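Putative tetR family transcriptional regulator (Streptomyces coelicolor A3, PDB 2Q24) probably acts as a TetR-family transcriptional regulator that binds cis-regulatory DNA through a helix-turn-helix motif and pairs with a second copy of itself. Local coordinates at residues 58-66 against 107-117; 81-90 against 135-146. All coordinates share one frame; numbering follows the deposited sequence.

Contact 1: residues 58-66 against 107-117; sequences REALIEAAY and MADALRAVVAS
The ring of Tyr66 is the flat group that meets the other helix here, and its partner is Leu111. Methyl CD2 of Leu111 comes in obliquely at the root of the ring, 3.8 Å from Tyr66 CB and 3.9 Å from Tyr66 CG. The phenol end belongs to other neighbours: Tyr66 OH is hydrogen-bonded to Tyr100 OH, and the ring packs edge-to-face with Tyr122. One turn earlier, Ile62 reaches helix 108-116 with both of its branches. With CG2 anti to the backbone N and CG1 beside it (chi1 -68°), CG2 presses against Val114 CG2 at 3.4 Å, tighter than a usual methyl contact, as the two side chains slide past each other in opposite directions. The other branch ends with Ile62 CD1 on Ala110 CB at 3.7 Å. The terminal methyl CE of selenomethionine Met107, its chain bent at the last torsion, lies 3.8 Å from Ile62 CG2. Glu59 contributes through its carbon chain and backbone: Val114 CG2 lies 3.6 Å from Glu59 O, close to where the backbones come nearest. No hydrogen bond links the two segments, so the join rests on apolar packing. Their axes pass 9.0 Å apart at a crossing angle of -118°. Helix 58-75 follows the predicted helix-turn-helix, and this contact ties its first turns to short helix 108-116 of the presumed regulatory part. Ile62 also touches Phe28 of helix 17-31, Ala65 packs on Ala24 and Val25 of that helix, and Leu61 meets Leu37 and Ile40 of helix 37-43.

Contact 2: residues 81-90 against 135-146; sequences LAELPPAEAL and ALMDAAAAAGEI
Pro86 and Glu145 meet where the start of helix 86-106 lies beside the end of the nearly antiparallel helix 125-142, which closes in a Schellman motif. The short segments cross at -153° with their axes 8.4 Å apart. Apolar packing fills most of the interface. At the start of helix 86-106, the Pro86 ring sits against a surface of small residues, its CB meeting Ala139 and Ala140 and its CG lying 3.8 Å from Ala143 CB. Alanines along this side of helix 125-142 let the proline come close to the backbone, with Pro86 CB 3.6 Å from Ala140 N. Deeper in, Leu136 CD2 sits among Leu81, the backbone N of Leu90 and Ala89 CB, the last at 3.9 Å, while CD1 meets Leu90 CD1. Leu90 CG stands anti to the backbone N (chi1 174°), which carries CD1 to within 3.9 Å of Leu136 CB; Leu186 also touches this leucine. Leu81, from the preceding helix 77-83, adds CD2 against Ala139 CB. Ala135 and Asp138 also pack on Pro78 of the second subunit.

The polar part is small and directional. In the Schellman turn, Gly144 takes a positive phi of 71°, and Glu145 N bonds back to Ala140 O, after which the Glu145 side chain runs extended across the Pro86 ring at about a right angle. Its carboxylate thus reaches the opening turn of helix 86-106, where the helix dipole would be expected to favour negative charge. The N-H of Ala87 points almost straight at Glu145 OE1, 2.9 Å from N to O, nearly along the C-O axis, and a water donates a second hydrogen bond to that oxygen at 2.8 Å.

From the N terminus, the chain passes the predicted helix-turn-helix and enters 58-66, the first half of contact 1. It then runs through helix 77-83 into 81-90, where that helix ends and helix 86-106 starts, opening contact 2. Segment 107-117 closes the first loop, 41 residues after 66, and 135-146 closes the second, 45 residues after 90. The segments therefore alternate, and the loops cross rather than nest. The two contacts do not touch: their centres lie 34 Å apart, on opposite sides of the chain's centre. Contact 1 ties the predicted DNA-binding end to the C-terminal helices, the presumed regulatory part as in other TetR proteins, whereas contact 2 joins helices at the distant end of that part.

Contact 1: residues 58-66 against 107-117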
loop_
_atom_site.group_PDB
_atom_site.type_symbol
_atom_site.label_atom_id
_atom_site.label_comp_id
_atom_site.label_asym_id
_atom_site.label_seq_id
_atom_site.Cartn_x
_atom_site.Cartn_y
_atom_site.Cartn_z
ATOM N N ARG B 58 -20.279 -4.443 -8.306
ATOM C CA ARG B 58 -19.661 -5.597 -7.670
ATOM C C ARG B 58 -18.139 -5.540 -7.810
ATOM O O ARG B 58 -17.399 -5.827 -6.851
ATOM C CB ARG B 58 -20.197 -6.882 -8.308
ATOM C CG ARG B 58 -19.710 -8.141 -7.642
ATOM C CD ARG B 58 -20.088 -9.358 -8.471
ATOM N NE ARG B 58 -21.444 -9.811 -8.141
ATOM C CZ ARG B 58 -21.710 -10.826 -7.310
ATOM N NH1 ARG B 58 -20.721 -11.516 -6.743
ATOM N NH2 ARG B 58 -22.964 -11.161 -7.057
ATOM N N GLU B 59 -17.663 -5.182 -9.006
ATOM C CA GLU B 59 -16.208 -5.109 -9.195
ATOM C C GLU B 59 -15.531 -4.009 -8.364
ATOM O O GLU B 59 -14.372 -4.156 -7.960
ATOM C CB GLU B 59 -15.762 -5.088 -10.671
ATOM C CG GLU B 59 -16.731 -4.721 -11.740
ATOM C CD GLU B 59 -17.996 -5.566 -11.778
ATOM O OE1 GLU B 59 -17.964 -6.752 -12.176
ATOM O OE2 GLU B 59 -19.037 -5.008 -11.416
ATOM N N ALA B 60 -16.250 -2.924 -8.093
ATOM C CA ALA B 60 -15.688 -1.883 -7.235
ATOM C C ALA B 60 -15.552 -2.421 -5.792
ATOM O O ALA B 60 -14.563 -2.142 -5.100
ATOM C CB ALA B 60 -16.527 -0.679 -7.279
ATOM N N LEU B 61 -16.546 -3.189 -5.361
ATOM C CA LEU B 61 -16.494 -3.869 -4.038
ATOM C C LEU B 61 -15.337 -4.842 -3.949
ATOM O O LEU B 61 -14.572 -4.820 -2.987
ATOM C CB LEU B 61 -17.839 -4.562 -3.695
ATOM C CG LEU B 61 -17.897 -5.186 -2.298
ATOM C CD1 LEU B 61 -17.640 -4.108 -1.221
ATOM C CD2 LEU B 61 -19.238 -5.934 -2.051
ATOM N N ILE B 62 -15.190 -5.704 -4.951
ATOM C CA ILE B 62 -14.081 -6.676 -4.974
ATOM C C ILE B 62 -12.738 -5.961 -4.936
ATOM O O ILE B 62 -11.884 -6.296 -4.120
ATOM C CB ILE B 62 -14.150 -7.522 -6.273
ATOM C CG1 ILE B 62 -15.393 -8.427 -6.219
ATOM C CG2 ILE B 62 -12.878 -8.380 -6.451
ATOM C CD1 ILE B 62 -15.855 -8.897 -7.607
ATOM N N GLU B 63 -12.558 -4.966 -5.805
ATOM C CA GLU B 63 -11.275 -4.209 -5.814
ATOM C C GLU B 63 -10.963 -3.560 -4.476
ATOM O O GLU B 63 -9.849 -3.712 -3.935
ATOM C CB GLU B 63 -11.255 -3.148 -6.928
ATOM C CG GLU B 63 -10.010 -2.291 -6.800
ATOM C CD GLU B 63 -9.797 -1.326 -7.912
ATOM O OE1 GLU B 63 -10.350 -1.523 -9.009
ATOM O OE2 GLU B 63 -9.080 -0.334 -7.648
ATOM N N ALA B 64 -11.924 -2.811 -3.932
ATOM C CA ALA B 64 -11.754 -2.181 -2.598
ATOM C C ALA B 64 -11.436 -3.185 -1.472
ATOM O O ALA B 64 -10.566 -2.939 -0.618
ATOM C CB ALA B 64 -13.001 -1.376 -2.236
ATOM N N ALA B 65 -12.126 -4.327 -1.486
ATOM C CA ALA B 65 -11.898 -5.408 -0.504
ATOM C C ALA B 65 -10.478 -5.943 -0.589
ATOM O O ALA B 65 -9.787 -6.058 0.461
ATOM C CB ALA B 65 -12.862 -6.547 -0.698
ATOM N N TYR B 66 -10.036 -6.244 -1.819
ATOM C CA TYR B 66 -8.655 -6.692 -2.024
ATOM C C TYR B 66 -7.646 -5.624 -1.539
ATOM O O TYR B 66 -6.695 -5.960 -0.825
ATOM C CB TYR B 66 -8.392 -7.088 -3.500
ATOM C CG TYR B 66 -6.951 -7.554 -3.714
ATOM C CD1 TYR B 66 -6.531 -8.867 -3.352
ATOM C CD2 TYR B 66 -6.009 -6.691 -4.274
ATOM C CE1 TYR B 66 -5.206 -9.260 -3.555
ATOM C CE2 TYR B 66 -4.708 -7.090 -4.482
ATOM C CZ TYR B 66 -4.318 -8.355 -4.103
ATOM O OH TYR B 66 -3.006 -8.713 -4.299
HETATM N N MSE B 107 -10.256 -15.732 -3.939
HETATM C CA MSE B 107 -10.927 -14.659 -4.688
HETATM C C MSE B 107 -10.575 -14.643 -6.170
HETATM O O MSE B 107 -10.865 -13.673 -6.850
HETATM C CB MSE B 107 -10.542 -13.300 -4.104
HETATM C CG MSE B 107 -11.177 -13.000 -2.782
HETATM SE SE MSE B 107 -10.522 -11.255 -2.141
HETATM C CE MSE B 107 -11.639 -10.078 -3.324
ATOM N N ALA B 108 -9.925 -15.701 -6.653
ATOM C CA ALA B 108 -9.346 -15.722 -8.001
ATOM C C ALA B 108 -10.375 -15.327 -9.085
ATOM O O ALA B 108 -10.097 -14.480 -9.947
ATOM C CB ALA B 108 -8.771 -17.116 -8.301
ATOM N N ASP B 109 -11.558 -15.929 -9.029
ATOM C CA ASP B 109 -12.608 -15.624 -10.034
ATOM C C ASP B 109 -13.102 -14.172 -9.914
ATOM O O ASP B 109 -13.389 -13.518 -10.934
ATOM C CB ASP B 109 -13.814 -16.555 -9.897
ATOM C CG ASP B 109 -13.527 -17.983 -10.347
ATOM O OD1 ASP B 109 -12.441 -18.260 -10.927
ATOM O OD2 ASP B 109 -14.408 -18.838 -10.113
ATOM N N ALA B 110 -13.246 -13.692 -8.677
ATOM C CA ALA B 110 -13.745 -12.338 -8.440
ATOM C C ALA B 110 -12.731 -11.317 -8.942
ATOM O O ALA B 110 -13.105 -10.342 -9.600
ATOM C CB ALA B 110 -14.075 -12.117 -6.949
ATOM N N LEU B 111 -11.443 -11.549 -8.636
ATOM C CA LEU B 111 -10.365 -10.677 -9.099
ATOM C C LEU B 111 -10.275 -10.654 -10.631
ATOM O O LEU B 111 -10.088 -9.605 -11.230
ATOM C CB LEU B 111 -9.031 -11.077 -8.459
ATOM C CG LEU B 111 -8.951 -10.802 -6.941
ATOM C CD1 LEU B 111 -7.762 -11.578 -6.282
ATOM C CD2 LEU B 111 -8.871 -9.278 -6.578
ATOM N N ARG B 112 -10.420 -11.821 -11.247
ATOM C CA ARG B 112 -10.542 -11.943 -12.720
ATOM C C ARG B 112 -11.631 -11.037 -13.310
ATOM O O ARG B 112 -11.427 -10.420 -14.357
ATOM C CB ARG B 112 -10.884 -13.377 -13.078
ATOM C CG ARG B 112 -10.069 -13.971 -14.222
ATOM C CD ARG B 112 -8.789 -14.634 -13.655
ATOM N NE ARG B 112 -9.018 -15.794 -12.767
ATOM C CZ ARG B 112 -10.024 -16.677 -12.864
ATOM N NH1 ARG B 112 -10.949 -16.570 -13.817
ATOM N NH2 ARG B 112 -10.107 -17.679 -11.992
ATOM N N ALA B 113 -12.775 -10.957 -12.633
ATOM C CA ALA B 113 -13.938 -10.202 -13.119
ATOM C C ALA B 113 -13.706 -8.689 -13.023
ATOM O O ALA B 113 -14.244 -7.907 -13.823
ATOM C CB ALA B 113 -15.179 -10.600 -12.351
ATOM N N VAL B 114 -12.891 -8.276 -12.055
ATOM C CA VAL B 114 -12.475 -6.887 -12.001
ATOM C C VAL B 114 -11.611 -6.550 -13.245
ATOM O O VAL B 114 -11.830 -5.511 -13.890
ATOM C CB VAL B 114 -11.684 -6.567 -10.718
ATOM C CG1 VAL B 114 -11.233 -5.120 -10.721
ATOM C CG2 VAL B 114 -12.528 -6.846 -9.483
ATOM N N VAL B 115 -10.655 -7.418 -13.560
ATOM C CA VAL B 115 -9.838 -7.255 -14.757
ATOM C C VAL B 115 -10.703 -7.168 -16.009
ATOM O O VAL B 115 -10.582 -6.229 -16.796
ATOM C CB VAL B 115 -8.834 -8.413 -14.917
ATOM C CG1 VAL B 115 -8.029 -8.243 -16.196
ATOM C CG2 VAL B 115 -7.916 -8.489 -13.707
ATOM N N ALA B 116 -11.576 -8.154 -16.188
ATOM C CA ALA B 116 -12.294 -8.323 -17.446
ATOM C C ALA B 116 -13.264 -7.171 -17.687
ATOM O O ALA B 116 -13.826 -7.038 -18.775
ATOM C CB ALA B 116 -13.032 -9.653 -17.461
ATOM N N SER B 117 -13.457 -6.342 -16.666
ATOM C CA SER B 117 -14.232 -5.101 -16.814
ATOM C C SER B 117 -13.314 -3.883 -16.948
ATOM O O SER B 117 -13.783 -2.736 -16.975
ATOM C CB SER B 117 -15.182 -4.888 -15.619
ATOM O OG SER B 117 -16.540 -5.148 -15.973
#

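Contact 2: residues 81-90 against 135-146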
loop_
_atom_site.group_PDB
_atom_site.type_symbol
_atom_site.label_atom_id
_atom_site.label_comp_id
_atom_site.label_asym_id
_atom_site.label_seq_id
_atom_site.Cartn_x
_atom_site.Cartn_y
_atom_site.Cartn_z
ATOM N N LEU B 81 6.168 -4.733 15.315
ATOM C CA LEU B 81 7.539 -4.431 15.759
ATOM C C LEU B 81 7.608 -3.705 17.087
ATOM O O LEU B 81 8.604 -3.827 17.831
ATOM C CB LEU B 81 8.315 -3.666 14.690
ATOM C CG LEU B 81 8.737 -4.504 13.470
ATOM C CD1 LEU B 81 9.101 -3.479 12.392
ATOM C CD2 LEU B 81 9.919 -5.481 13.759
ATOM N N ALA B 82 6.536 -2.994 17.416
ATOM C CA ALA B 82 6.419 -2.362 18.725
ATOM C C ALA B 82 6.155 -3.367 19.852
ATOM O O ALA B 82 6.556 -3.133 20.987
ATOM C CB ALA B 82 5.317 -1.325 18.696
ATOM N N GLU B 83 5.500 -4.490 19.566
ATOM C CA GLU B 83 5.091 -5.431 20.622
ATOM C C GLU B 83 5.936 -6.680 20.753
ATOM O O GLU B 83 5.846 -7.376 21.769
ATOM C CB GLU B 83 3.671 -5.952 20.389
ATOM C CG GLU B 83 2.574 -4.902 20.415
ATOM C CD GLU B 83 2.526 -4.099 21.707
ATOM O OE1 GLU B 83 2.878 -4.653 22.803
ATOM O OE2 GLU B 83 2.161 -2.891 21.605
ATOM N N LEU B 84 6.655 -7.042 19.697
ATOM C CA LEU B 84 7.396 -8.289 19.671
ATOM C C LEU B 84 8.856 -8.107 19.256
ATOM O O LEU B 84 9.164 -7.217 18.462
ATOM C CB LEU B 84 6.764 -9.237 18.624
ATOM C CG LEU B 84 5.344 -9.717 18.923
ATOM C CD1 LEU B 84 4.822 -10.450 17.671
ATOM C CD2 LEU B 84 5.363 -10.681 20.184
ATOM N N PRO B 85 9.739 -8.997 19.749
ATOM C CA PRO B 85 11.114 -9.007 19.235
ATOM C C PRO B 85 11.014 -9.216 17.723
ATOM O O PRO B 85 10.054 -9.867 17.237
ATOM C CB PRO B 85 11.712 -10.260 19.872
ATOM C CG PRO B 85 10.833 -10.576 21.047
ATOM C CD PRO B 85 9.479 -10.110 20.686
ATOM N N PRO B 86 11.930 -8.598 16.942
ATOM C CA PRO B 86 11.669 -8.517 15.511
ATOM C C PRO B 86 11.545 -9.818 14.748
ATOM O O PRO B 86 10.691 -9.877 13.860
ATOM C CB PRO B 86 12.798 -7.632 14.960
ATOM C CG PRO B 86 13.840 -7.639 16.001
ATOM C CD PRO B 86 13.133 -7.844 17.339
ATOM N N ALA B 87 12.302 -10.861 15.097
ATOM C CA ALA B 87 12.093 -12.158 14.424
ATOM C C ALA B 87 10.707 -12.755 14.713
ATOM O O ALA B 87 10.121 -13.389 13.850
ATOM C CB ALA B 87 13.221 -13.182 14.792
ATOM N N GLU B 88 10.202 -12.544 15.927
ATOM C CA GLU B 88 8.830 -12.951 16.262
ATOM C C GLU B 88 7.804 -12.055 15.606
ATOM O O GLU B 88 6.743 -12.553 15.191
ATOM C CB GLU B 88 8.660 -12.946 17.770
ATOM C CG GLU B 88 9.410 -14.087 18.421
ATOM C CD GLU B 88 9.180 -14.181 19.924
ATOM O OE1 GLU B 88 8.112 -13.758 20.451
ATOM O OE2 GLU B 88 10.095 -14.697 20.614
ATOM N N ALA B 89 8.080 -10.751 15.501
ATOM C CA ALA B 89 7.225 -9.912 14.602
ATOM C C ALA B 89 7.139 -10.485 13.169
ATOM O O ALA B 89 6.034 -10.653 12.599
ATOM C CB ALA B 89 7.657 -8.396 14.593
ATOM N N LEU B 90 8.303 -10.741 12.547
ATOM C CA LEU B 90 8.353 -11.398 11.242
ATOM C C LEU B 90 7.504 -12.689 11.203
ATOM O O LEU B 90 6.631 -12.816 10.349
ATOM C CB LEU B 90 9.843 -11.640 10.855
ATOM C CG LEU B 90 10.057 -12.445 9.577
ATOM C CD1 LEU B 90 9.465 -11.632 8.339
ATOM C CD2 LEU B 90 11.603 -12.627 9.513
ATOM N N ALA B 135 10.942 -4.211 5.828
ATOM C CA ALA B 135 10.962 -3.550 7.130
ATOM C C ALA B 135 11.178 -4.558 8.294
ATOM O O ALA B 135 12.068 -4.355 9.159
ATOM C CB ALA B 135 9.712 -2.665 7.344
ATOM N N LEU B 136 10.453 -5.666 8.216
ATOM C CA LEU B 136 10.557 -6.762 9.215
ATOM C C LEU B 136 11.944 -7.384 9.171
ATOM O O LEU B 136 12.595 -7.563 10.225
ATOM C CB LEU B 136 9.469 -7.782 8.950
ATOM C CG LEU B 136 8.017 -7.347 9.344
ATOM C CD1 LEU B 136 7.099 -8.333 8.539
ATOM C CD2 LEU B 136 7.767 -7.346 10.849
HETATM N N MSE B 137 12.411 -7.724 7.970
HETATM C CA MSE B 137 13.720 -8.395 7.845
HETATM C C MSE B 137 14.888 -7.462 8.190
HETATM O O MSE B 137 15.818 -7.898 8.846
HETATM C CB MSE B 137 13.860 -9.024 6.463
HETATM C CG MSE B 137 12.697 -9.989 6.219
HETATM SE SE MSE B 137 12.981 -10.861 4.493
HETATM C CE MSE B 137 14.650 -11.776 4.808
ATOM N N ASP B 138 14.792 -6.186 7.817
ATOM C CA ASP B 138 15.800 -5.221 8.209
ATOM C C ASP B 138 15.883 -5.160 9.745
ATOM O O ASP B 138 16.996 -5.156 10.308
ATOM C CB ASP B 138 15.466 -3.826 7.667
ATOM C CG ASP B 138 15.800 -3.678 6.201
ATOM O OD1 ASP B 138 16.343 -4.636 5.582
ATOM O OD2 ASP B 138 15.515 -2.573 5.664
ATOM N N ALA B 139 14.740 -5.098 10.423
ATOM C CA ALA B 139 14.795 -4.974 11.918
ATOM C C ALA B 139 15.366 -6.252 12.537
ATOM O O ALA B 139 16.162 -6.204 13.487
ATOM C CB ALA B 139 13.414 -4.689 12.501
ATOM N N ALA B 140 14.934 -7.408 12.044
ATOM C CA ALA B 140 15.389 -8.683 12.649
ATOM C C ALA B 140 16.892 -8.896 12.374
ATOM O O ALA B 140 17.607 -9.417 13.237
ATOM C CB ALA B 140 14.513 -9.879 12.141
ATOM N N ALA B 141 17.375 -8.477 11.190
ATOM C CA ALA B 141 18.831 -8.602 10.900
ATOM C C ALA B 141 19.643 -7.620 11.731
ATOM O O ALA B 141 20.726 -7.963 12.243
ATOM C CB ALA B 141 19.134 -8.394 9.395
ATOM N N ALA B 142 19.100 -6.412 11.920
ATOM C CA ALA B 142 19.826 -5.415 12.713
ATOM C C ALA B 142 20.010 -5.894 14.155
ATOM O O ALA B 142 21.044 -5.612 14.815
ATOM C CB ALA B 142 19.070 -4.060 12.678
ATOM N N ALA B 143 19.026 -6.658 14.638
ATOM C CA ALA B 143 19.053 -7.153 15.998
ATOM C C ALA B 143 19.857 -8.450 16.141
ATOM O O ALA B 143 19.975 -9.001 17.232
ATOM C CB ALA B 143 17.605 -7.335 16.536
ATOM N N GLY B 144 20.424 -8.914 15.035
ATOM C CA GLY B 144 21.162 -10.158 14.984
ATOM C C GLY B 144 20.313 -11.408 15.101
ATOM O O GLY B 144 20.857 -12.483 15.346
ATOM N N GLU B 145 18.990 -11.287 14.919
ATOM C CA GLU B 145 18.096 -12.416 15.169
ATOM C C GLU B 145 17.884 -13.260 13.929
ATOM O O GLU B 145 17.374 -14.385 14.033
ATOM C CB GLU B 145 16.732 -11.905 15.699
ATOM C CG GLU B 145 16.860 -11.384 17.140
ATOM C CD GLU B 145 15.548 -10.819 17.717
ATOM O OE1 GLU B 145 14.483 -10.939 17.064
ATOM O OE2 GLU B 145 15.609 -10.238 18.817
ATOM N N ILE B 146 18.166 -12.670 12.765
ATOM C CA ILE B 146 18.214 -13.408 11.507
ATOM C C ILE B 146 19.464 -13.027 10.743
ATOM O O ILE B 146 20.097 -11.960 10.997
ATOM C CB ILE B 146 16.966 -13.187 10.571
ATOM C CG1 ILE B 146 16.835 -11.721 10.153
ATOM C CG2 ILE B 146 15.687 -13.768 11.221
ATOM C CD1 ILE B 146 15.892 -11.526 8.906
HETATM O O HOH W 1 12.715 -12.857 18.117
#